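Local coordinates for protein pullulanase (Klebsiella oxytoca, PDB 2YOC) that hydrolyses the alpha-1,6-glucosidic linkages of pullulan and related branched glucans, contains calcium, and is secreted through a type 2 secretion system, at residues 478-483 and 540-545; 669-674 and 702-707; 1014-1019 and 1054-1059. One frame throughout, in Å; residues are numbered along the deposited sequence.

Contact 1 (478-483 and 540-545); sequences DKVADI and TDSYNW. With CA (calcium ion), chain L.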
loop_
_atom_site.group_PDB
_atom_site.type_symbol
_atom_site.label_atom_id
_atom_site.label_comp_id
_atom_site.label_asym_id
_atom_site.label_seq_id
_atom_site.Cartn_x
_atom_site.Cartn_y
_atom_site.Cartn_z
ATOM N N ASP B 478 -54.460 32.716 -5.570
ATOM C CA ASP B 478 -55.121 33.096 -4.340
ATOM C C ASP B 478 -55.017 32.143 -3.150
ATOM O O ASP B 478 -55.563 32.429 -2.096
ATOM C CB ASP B 478 -56.518 33.592 -4.673
ATOM C CG ASP B 478 -56.415 34.927 -5.441
ATOM O OD1 ASP B 478 -55.296 35.273 -5.927
ATOM O OD2 ASP B 478 -57.417 35.655 -5.500
ATOM N N LYS B 479 -54.264 31.057 -3.281
ATOM C CA LYS B 479 -54.028 30.188 -2.138
ATOM C C LYS B 479 -52.529 30.303 -1.772
ATOM O O LYS B 479 -51.989 29.536 -0.964
ATOM C CB LYS B 479 -54.446 28.745 -2.450
ATOM C CG LYS B 479 -55.960 28.495 -2.524
ATOM C CD LYS B 479 -56.262 26.992 -2.620
ATOM C CE LYS B 479 -56.120 26.157 -1.355
ATOM N NZ LYS B 479 -55.911 24.702 -1.664
ATOM N N VAL B 480 -51.881 31.324 -2.349
ATOM C CA VAL B 480 -50.451 31.585 -2.205
ATOM C C VAL B 480 -50.151 33.065 -1.899
ATOM O O VAL B 480 -50.856 33.951 -2.382
ATOM C CB VAL B 480 -49.715 31.066 -3.493
ATOM C CG1 VAL B 480 -48.471 31.889 -3.843
ATOM C CG2 VAL B 480 -49.373 29.575 -3.379
ATOM N N ALA B 481 -49.077 33.314 -1.121
ATOM C CA ALA B 481 -48.593 34.655 -0.785
ATOM C C ALA B 481 -47.060 34.686 -0.766
ATOM O O ALA B 481 -46.431 33.828 -0.140
ATOM C CB ALA B 481 -49.130 35.083 0.559
ATOM N N ASP B 482 -46.460 35.661 -1.459
ATOM C CA ASP B 482 -45.005 35.808 -1.481
ATOM C C ASP B 482 -44.562 37.076 -0.749
ATOM O O ASP B 482 -45.376 37.974 -0.501
ATOM C CB ASP B 482 -44.445 35.730 -2.904
ATOM C CG ASP B 482 -44.763 34.421 -3.596
ATOM O OD1 ASP B 482 -44.212 33.385 -3.179
ATOM O OD2 ASP B 482 -45.577 34.434 -4.541
ATOM N N ILE B 483 -43.277 37.127 -0.372
ATOM C CA ILE B 483 -42.655 38.214 0.386
ATOM C C ILE B 483 -42.819 39.606 -0.224
ATOM O O ILE B 483 -42.845 40.595 0.512
ATOM C CB ILE B 483 -41.199 37.898 0.807
ATOM C CG1 ILE B 483 -40.265 37.789 -0.407
ATOM C CG2 ILE B 483 -41.134 36.656 1.700
ATOM C CD1 ILE B 483 -38.877 37.991 -0.085
ATOM N N THR B 540 -46.736 28.701 2.286
ATOM C CA THR B 540 -47.671 29.346 1.372
ATOM C C THR B 540 -46.974 30.136 0.253
ATOM O O THR B 540 -47.617 30.965 -0.416
ATOM C CB THR B 540 -48.593 30.259 2.177
ATOM O OG1 THR B 540 -47.833 31.344 2.738
ATOM C CG2 THR B 540 -49.374 29.501 3.239
ATOM N N ASP B 541 -45.650 29.911 0.070
ATOM C CA ASP B 541 -44.903 30.609 -0.974
ATOM C C ASP B 541 -45.013 29.884 -2.345
ATOM O O ASP B 541 -45.716 28.859 -2.475
ATOM C CB ASP B 541 -43.447 30.949 -0.532
ATOM C CG ASP B 541 -42.410 29.820 -0.407
ATOM O OD1 ASP B 541 -42.761 28.637 -0.666
ATOM O OD2 ASP B 541 -41.250 30.117 -0.029
ATOM N N SER B 542 -44.352 30.456 -3.363
ATOM C CA SER B 542 -44.275 29.944 -4.724
ATOM C C SER B 542 -42.900 29.261 -4.928
ATOM O O SER B 542 -42.574 28.756 -6.028
ATOM C CB SER B 542 -44.455 31.100 -5.699
ATOM O OG SER B 542 -45.751 31.665 -5.607
ATOM N N TYR B 543 -42.110 29.222 -3.830
ATOM C CA TYR B 543 -40.755 28.692 -3.814
ATOM C C TYR B 543 -40.564 27.254 -3.342
ATOM O O TYR B 543 -40.737 26.935 -2.165
ATOM C CB TYR B 543 -39.783 29.638 -3.073
ATOM C CG TYR B 543 -38.349 29.361 -3.441
ATOM C CD1 TYR B 543 -37.668 28.269 -2.903
ATOM C CD2 TYR B 543 -37.690 30.147 -4.377
ATOM C CE1 TYR B 543 -36.372 27.953 -3.310
ATOM C CE2 TYR B 543 -36.391 29.845 -4.787
ATOM C CZ TYR B 543 -35.734 28.748 -4.248
ATOM O OH TYR B 543 -34.456 28.442 -4.655
ATOM N N ASN B 544 -40.108 26.423 -4.259
ATOM C CA ASN B 544 -39.675 25.061 -4.024
ATOM C C ASN B 544 -38.764 24.715 -5.182
ATOM O O ASN B 544 -38.958 25.245 -6.281
ATOM C CB ASN B 544 -40.809 24.051 -3.903
ATOM C CG ASN B 544 -40.308 22.749 -3.321
ATOM O OD1 ASN B 544 -39.523 22.014 -3.930
ATOM N ND2 ASN B 544 -40.660 22.466 -2.089
ATOM N N TRP B 545 -37.731 23.881 -4.929
ATOM C CA TRP B 545 -36.829 23.423 -5.982
ATOM C C TRP B 545 -37.666 22.609 -6.985
ATOM O O TRP B 545 -37.594 22.857 -8.196
ATOM C CB TRP B 545 -35.738 22.557 -5.381
ATOM C CG TRP B 545 -34.675 23.300 -4.631
ATOM C CD1 TRP B 545 -34.429 24.645 -4.643
ATOM C CD2 TRP B 545 -33.640 22.710 -3.832
ATOM N NE1 TRP B 545 -33.336 24.937 -3.852
ATOM C CE2 TRP B 545 -32.827 23.765 -3.349
ATOM C CE3 TRP B 545 -33.346 21.390 -3.439
ATOM C CZ2 TRP B 545 -31.734 23.537 -2.501
ATOM C CZ3 TRP B 545 -32.283 21.170 -2.573
ATOM C CH2 TRP B 545 -31.479 22.230 -2.128
HETATM CA CA CA L . -43.356 26.057 -0.738
#

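Contact 2 (669-674 and 702-707); sequences YHPKAQ and DRFEIA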
loop_
_atom_site.group_PDB
_atom_site.type_symbol
_atom_site.label_atom_id
_atom_site.label_comp_id
_atom_site.label_asym_id
_atom_site.label_seq_id
_atom_site.Cartn_x
_atom_site.Cartn_y
_atom_site.Cartn_z
ATOM N N TYR B 669 -30.452 4.791 -7.885
ATOM C CA TYR B 669 -31.683 4.065 -7.588
ATOM C C TYR B 669 -32.234 3.411 -8.832
ATOM O O TYR B 669 -33.109 2.558 -8.734
ATOM C CB TYR B 669 -32.702 4.983 -6.914
ATOM C CG TYR B 669 -32.312 5.264 -5.481
ATOM C CD1 TYR B 669 -31.458 6.314 -5.164
ATOM C CD2 TYR B 669 -32.764 4.455 -4.442
ATOM C CE1 TYR B 669 -31.052 6.545 -3.853
ATOM C CE2 TYR B 669 -32.386 4.694 -3.124
ATOM C CZ TYR B 669 -31.499 5.716 -2.837
ATOM O OH TYR B 669 -31.117 5.957 -1.538
ATOM N N HIS B 670 -31.701 3.779 -10.001
ATOM C CA HIS B 670 -32.092 3.181 -11.265
ATOM C C HIS B 670 -31.114 2.053 -11.635
ATOM O O HIS B 670 -29.892 2.194 -11.438
ATOM C CB HIS B 670 -32.020 4.210 -12.415
ATOM C CG HIS B 670 -32.971 5.361 -12.330
ATOM N ND1 HIS B 670 -33.932 5.558 -13.299
ATOM C CD2 HIS B 670 -33.029 6.383 -11.440
ATOM C CE1 HIS B 670 -34.572 6.663 -12.944
ATOM N NE2 HIS B 670 -34.073 7.184 -11.825
ATOM N N PRO B 671 -31.631 0.986 -12.279
ATOM C CA PRO B 671 -30.737 -0.058 -12.829
ATOM C C PRO B 671 -29.941 0.475 -14.023
ATOM O O PRO B 671 -30.526 1.033 -14.952
ATOM C CB PRO B 671 -31.713 -1.142 -13.335
ATOM C CG PRO B 671 -33.026 -0.781 -12.713
ATOM C CD PRO B 671 -33.038 0.691 -12.576
ATOM N N LYS B 672 -28.622 0.287 -14.025
ATOM C CA LYS B 672 -27.755 0.664 -15.133
ATOM C C LYS B 672 -28.388 0.239 -16.471
ATOM O O LYS B 672 -28.354 1.029 -17.423
ATOM C CB LYS B 672 -26.378 -0.002 -14.953
ATOM C CG LYS B 672 -25.521 -0.196 -16.210
ATOM C CD LYS B 672 -24.074 -0.624 -15.860
ATOM C CE LYS B 672 -23.284 -1.040 -17.081
ATOM N NZ LYS B 672 -22.155 -1.915 -16.699
ATOM N N ALA B 673 -29.006 -0.966 -16.537
ATOM C CA ALA B 673 -29.603 -1.462 -17.781
ATOM C C ALA B 673 -30.745 -0.596 -18.341
ATOM O O ALA B 673 -30.884 -0.442 -19.567
ATOM C CB ALA B 673 -30.032 -2.904 -17.642
ATOM N N GLN B 674 -31.513 0.005 -17.433
ATOM C CA GLN B 674 -32.634 0.890 -17.715
ATOM C C GLN B 674 -32.053 2.198 -18.292
ATOM O O GLN B 674 -32.388 2.572 -19.430
ATOM C CB GLN B 674 -33.389 1.127 -16.390
ATOM C CG GLN B 674 -34.740 1.708 -16.509
ATOM C CD GLN B 674 -34.667 3.181 -16.342
ATOM O OE1 GLN B 674 -34.344 3.682 -15.253
ATOM N NE2 GLN B 674 -34.995 3.904 -17.415
ATOM N N ASP B 702 -28.615 -5.370 -4.147
ATOM C CA ASP B 702 -29.242 -6.648 -3.804
ATOM C C ASP B 702 -30.293 -6.982 -4.844
ATOM O O ASP B 702 -30.540 -8.173 -5.099
ATOM C CB ASP B 702 -29.886 -6.632 -2.389
ATOM C CG ASP B 702 -30.821 -5.470 -2.061
ATOM O OD1 ASP B 702 -30.424 -4.292 -2.298
ATOM O OD2 ASP B 702 -31.898 -5.724 -1.453
ATOM N N ARG B 703 -30.887 -5.920 -5.457
ATOM C CA ARG B 703 -31.979 -5.994 -6.435
ATOM C C ARG B 703 -31.582 -5.991 -7.905
ATOM O O ARG B 703 -32.263 -6.651 -8.706
ATOM C CB ARG B 703 -33.023 -4.903 -6.172
ATOM C CG ARG B 703 -33.708 -5.064 -4.838
ATOM C CD ARG B 703 -34.163 -3.722 -4.360
ATOM N NE ARG B 703 -35.154 -3.805 -3.285
ATOM C CZ ARG B 703 -36.447 -4.043 -3.479
ATOM N NH1 ARG B 703 -36.909 -4.295 -4.694
ATOM N NH2 ARG B 703 -37.288 -4.040 -2.455
ATOM N N PHE B 704 -30.510 -5.246 -8.257
ATOM C CA PHE B 704 -30.014 -5.078 -9.630
ATOM C C PHE B 704 -28.671 -4.293 -9.643
ATOM O O PHE B 704 -28.365 -3.560 -8.676
ATOM C CB PHE B 704 -31.034 -4.261 -10.459
ATOM C CG PHE B 704 -31.552 -2.976 -9.819
ATOM C CD1 PHE B 704 -30.763 -1.824 -9.776
ATOM C CD2 PHE B 704 -32.829 -2.913 -9.282
ATOM C CE1 PHE B 704 -31.239 -0.644 -9.205
ATOM C CE2 PHE B 704 -33.294 -1.736 -8.690
ATOM C CZ PHE B 704 -32.495 -0.610 -8.658
ATOM N N GLU B 705 -27.932 -4.368 -10.801
ATOM C CA GLU B 705 -26.702 -3.602 -11.032
ATOM C C GLU B 705 -27.121 -2.138 -11.173
ATOM O O GLU B 705 -27.811 -1.763 -12.139
ATOM C CB GLU B 705 -25.968 -4.098 -12.272
ATOM C CG GLU B 705 -24.613 -3.437 -12.435
ATOM C CD GLU B 705 -23.857 -3.782 -13.696
ATOM O OE1 GLU B 705 -24.492 -3.939 -14.767
ATOM O OE2 GLU B 705 -22.611 -3.844 -13.615
ATOM N N ILE B 706 -26.803 -1.355 -10.134
ATOM C CA ILE B 706 -27.187 0.054 -10.017
ATOM C C ILE B 706 -26.442 0.961 -10.997
ATOM O O ILE B 706 -25.340 0.625 -11.394
ATOM C CB ILE B 706 -27.100 0.532 -8.541
ATOM C CG1 ILE B 706 -25.649 0.680 -8.020
ATOM C CG2 ILE B 706 -27.931 -0.371 -7.627
ATOM C CD1 ILE B 706 -25.515 1.541 -6.706
ATOM N N ALA B 707 -27.053 2.083 -11.407
ATOM C CA ALA B 707 -26.432 3.062 -12.314
ATOM C C ALA B 707 -25.525 3.968 -11.468
ATOM O O ALA B 707 -25.918 5.107 -11.130
ATOM C CB ALA B 707 -27.502 3.894 -13.019
HETATM O O HOH W 1 -22.781 -4.802 -16.857
HETATM O O HOH W 2 -28.690 -3.128 -14.522
#

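Contact 3 (1014-1019 and 1054-1059); sequences AGETLQ and LELPQG. With CA (calcium ion), chain M.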
loop_
_atom_site.group_PDB
_atom_site.type_symbol
_atom_site.label_atom_id
_atom_site.label_comp_id
_atom_site.label_asym_id
_atom_site.label_seq_id
_atom_site.Cartn_x
_atom_site.Cartn_y
_atom_site.Cartn_z
ATOM N N ALA B 1014 12.406 24.994 -17.380
ATOM C CA ALA B 1014 13.767 25.493 -17.544
ATOM C C ALA B 1014 14.084 25.708 -19.027
ATOM O O ALA B 1014 14.115 24.747 -19.805
ATOM C CB ALA B 1014 14.751 24.501 -16.923
ATOM N N GLY B 1015 14.222 26.978 -19.407
ATOM C CA GLY B 1015 14.528 27.380 -20.774
ATOM C C GLY B 1015 13.396 27.196 -21.768
ATOM O O GLY B 1015 13.600 27.353 -22.975
ATOM N N GLU B 1016 12.200 26.848 -21.286
ATOM C CA GLU B 1016 11.054 26.690 -22.169
ATOM C C GLU B 1016 10.524 28.077 -22.502
ATOM O O GLU B 1016 10.474 28.964 -21.630
ATOM C CB GLU B 1016 9.965 25.823 -21.527
ATOM C CG GLU B 1016 10.336 24.354 -21.403
ATOM C CD GLU B 1016 10.047 23.477 -22.604
ATOM O OE1 GLU B 1016 9.724 24.012 -23.685
ATOM O OE2 GLU B 1016 10.141 22.238 -22.461
ATOM N N THR B 1017 10.213 28.287 -23.787
ATOM C CA THR B 1017 9.692 29.559 -24.241
ATOM C C THR B 1017 8.177 29.555 -24.114
ATOM O O THR B 1017 7.475 28.964 -24.931
ATOM C CB THR B 1017 10.350 30.000 -25.544
ATOM O OG1 THR B 1017 11.732 30.245 -25.249
ATOM C CG2 THR B 1017 9.727 31.257 -26.119
ATOM N N LEU B 1018 7.701 30.171 -23.022
ATOM C CA LEU B 1018 6.305 30.275 -22.628
ATOM C C LEU B 1018 5.831 31.705 -22.648
ATOM O O LEU B 1018 6.629 32.635 -22.584
ATOM C CB LEU B 1018 6.138 29.730 -21.206
ATOM C CG LEU B 1018 6.490 28.276 -20.973
ATOM C CD1 LEU B 1018 6.544 28.007 -19.500
ATOM C CD2 LEU B 1018 5.506 27.331 -21.660
ATOM N N GLN B 1019 4.534 31.886 -22.723
ATOM C CA GLN B 1019 3.894 33.194 -22.692
ATOM C C GLN B 1019 2.570 33.033 -21.985
ATOM O O GLN B 1019 1.970 31.949 -22.048
ATOM C CB GLN B 1019 3.722 33.810 -24.110
ATOM C CG GLN B 1019 2.758 33.084 -25.049
ATOM C CD GLN B 1019 2.970 33.411 -26.501
ATOM O OE1 GLN B 1019 3.956 34.036 -26.899
ATOM N NE2 GLN B 1019 2.064 32.943 -27.339
ATOM N N LEU B 1054 -0.070 29.165 -18.941
ATOM C CA LEU B 1054 1.160 29.420 -19.670
ATOM C C LEU B 1054 1.090 28.574 -20.922
ATOM O O LEU B 1054 0.814 27.372 -20.844
ATOM C CB LEU B 1054 2.419 29.089 -18.839
ATOM C CG LEU B 1054 2.738 29.900 -17.550
ATOM C CD1 LEU B 1054 2.020 31.231 -17.495
ATOM C CD2 LEU B 1054 2.411 29.105 -16.338
ATOM N N GLU B 1055 1.256 29.211 -22.080
ATOM C CA GLU B 1055 1.168 28.519 -23.348
ATOM C C GLU B 1055 2.490 28.449 -24.073
ATOM O O GLU B 1055 3.270 29.405 -24.043
ATOM C CB GLU B 1055 0.046 29.082 -24.238
ATOM C CG GLU B 1055 -0.335 30.531 -23.990
ATOM C CD GLU B 1055 -1.466 31.034 -24.862
ATOM O OE1 GLU B 1055 -2.495 30.324 -24.959
ATOM O OE2 GLU B 1055 -1.330 32.140 -25.439
ATOM N N LEU B 1056 2.731 27.294 -24.720
ATOM C CA LEU B 1056 3.923 26.971 -25.497
ATOM C C LEU B 1056 3.599 27.239 -26.980
ATOM O O LEU B 1056 2.951 26.406 -27.627
ATOM C CB LEU B 1056 4.260 25.490 -25.300
ATOM C CG LEU B 1056 5.711 25.087 -25.168
ATOM C CD1 LEU B 1056 5.824 23.583 -25.198
ATOM C CD2 LEU B 1056 6.574 25.659 -26.291
ATOM N N PRO B 1057 4.007 28.393 -27.550
ATOM C CA PRO B 1057 3.630 28.665 -28.956
ATOM C C PRO B 1057 4.312 27.745 -29.950
ATOM O O PRO B 1057 5.466 27.353 -29.752
ATOM C CB PRO B 1057 3.991 30.137 -29.159
ATOM C CG PRO B 1057 5.052 30.416 -28.113
ATOM C CD PRO B 1057 4.787 29.502 -26.954
ATOM N N GLN B 1058 3.571 27.359 -30.976
ATOM C CA GLN B 1058 4.039 26.475 -32.028
ATOM C C GLN B 1058 4.793 27.266 -33.047
ATOM O O GLN B 1058 4.358 28.354 -33.440
ATOM C CB GLN B 1058 2.856 25.742 -32.696
ATOM C CG GLN B 1058 3.277 24.517 -33.508
ATOM C CD GLN B 1058 2.225 24.102 -34.487
ATOM O OE1 GLN B 1058 1.110 23.721 -34.121
ATOM N NE2 GLN B 1058 2.566 24.149 -35.760
ATOM N N GLY B 1059 5.894 26.679 -33.500
ATOM C CA GLY B 1059 6.776 27.266 -34.480
ATOM C C GLY B 1059 6.153 27.103 -35.836
ATOM O O GLY B 1059 4.917 27.035 -36.006
HETATM CA CA CA M . 0.123 21.947 -32.273
#

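Contact 1 (478-483 and 540-545)
Asp482 grips Ser542 with both carboxylate oxygens, joining two loops of the pullulanase Ins domain, the insertion that follows the second strand of the (beta/alpha)8 barrel. OD1 of Asp482 accepts the backbone N of Ser542 at 2.9 Å in a somewhat bent bond (140° at the hydrogen), while OD2 takes the hydroxyl OG of Ser542 at 3.0 Å. Each oxygen uses its syn lone pair, so the mouth of the carboxylate faces the serine and the two bonds together restrict its rotation. The first torsion of Asp482 (chi1 -59°) sets CG beside its own backbone N, which is itself bonded to Gln485. One residue pair back, the backbones meet: Ala481 N donates to Thr540 O at 2.9 Å, nearly straight. Val480 flanks the same carbonyl, its methyls CG1 and CG2 each 3.7 Å from Thr540 O, and CG1 also borders the Ser542 hydroxyl. Helix 487-493 covers Ala481 and Thr540 through Val493, and its Arg489 takes the carbonyl of Val480. Between Thr540 and Ser542, the carboxylate end of Asp541 leads away from 478-483. Its CB passes Asp482 OD1, and its CG lies between the backbone N and carbonyl carbon (chi1 72°). The carboxylate serves a calcium ion to which Ala538 O also binds, Asp541 OD1 meeting the metal at 2.6 Å.

Contact 2 (669-674 and 702-707)
Pro671 covers one face of the Phe704 ring, its CG above the ring centre, 3.8 Å from the centroid and only 6° off the normal, a CH-pi contact. CB of Pro671 sits nearer the CD1 side of the ring, and the carbonyl O of Tyr669 meets the ring edge at CZ. Two backbone bonds join the chains: Ala707 N to His670 O at 2.8 Å and Lys672 N to Glu705 O at 2.9 Å. They form a single beta bridge, Pro671 with Ile706, at the start of helix 672-683, where Pro671 is the N-cap. This helix links the fourth and fifth strands of the (beta/alpha)8 barrel, and 702-707 belongs to the loop after the fifth. Farther out, the extended Lys672 chain crosses Glu705, with CD packed on OE1. Its NZ hydrogen-bonds to Asn711 O and makes a long salt bridge to Glu705 OE1 at 3.6 Å, bridged also by a water. A second water joins Ala673 N to Glu705 O. Within 669-674, His670 ND1 donates in its ring plane to Gln674 OE1 at 2.7 Å, both side chains packing on Ile646 of helix 640-655.

Contact 3 (1014-1019 and 1054-1059)
The amide of Gln1019 and the carboxylate of Glu1055 project to the same face of the sheet, their planes inclined 47° to each other. The two residues are a hydrogen-bonded pair of the antiparallel sheet in the pullulanase C-terminal domain, where 1019-1020 is an outermost strand beside 1050-1057. Their side chains do not bond: NE2 of Gln1019 stays 4.0 Å from OE2 of Glu1055, whose charge is met instead by a salt bridge to Arg993. The amide also reaches tip to tip toward the Pro1057 ring, CD and OE1 of Gln1019 lying near the proline CG, and NE2 near its CB. The first torsion of Gln1019 (chi1 66°) places CG between backbone N and carbonyl carbon, close to the carbonyl of Glu1055, and the chain runs extended from there. Gln1019 N donates to Glu1055 O at 3.1 Å, and Glu1055 N returns a nearly straight bond (174°) to Gln1019 O at 2.8 Å. CA of Leu1018 makes a CA-H...O contact to Glu1055 O, and CA of Leu1054 one to Gln1019 O. Ahead of the pair, Leu1018 packs CD2 against CG of Leu1056 at 4.2 Å and CD1 against CB of Leu1054. The carbonyl of Thr1017 faces CD2 of Leu1056 and CD of Pro1057. On its other edge strand 1050-1057 bonds to 994-1002. Just past the strand end, the extended side chain of Gln1058 joins Asp982, Ser989, Asp991 and Leu994 round a calcium ion, which its OE1 binds at 2.7 Å.

In the fold
The three contacts follow one another in series along the chain, without nesting or crossing. Contact 1 comes first, closing an excursion, about half helical and without strand, between the second and third barrel strands, 461-464 and 586-591. Contact 2 closes a shorter loop that contains helix 672-683 and strand 690-693, so it ties consecutive beta-alpha units of the same barrel. Its centre is about 37 Å from that of contact 1, and their nearest atoms are about 15 Å apart. Contact 3 closes a loop within the C-terminal sheet, with its nearest atoms about 36 Å from each of the others. Contacts 1 and 3 each include a calcium ligand, one in the insertion and one in the C-terminal domain.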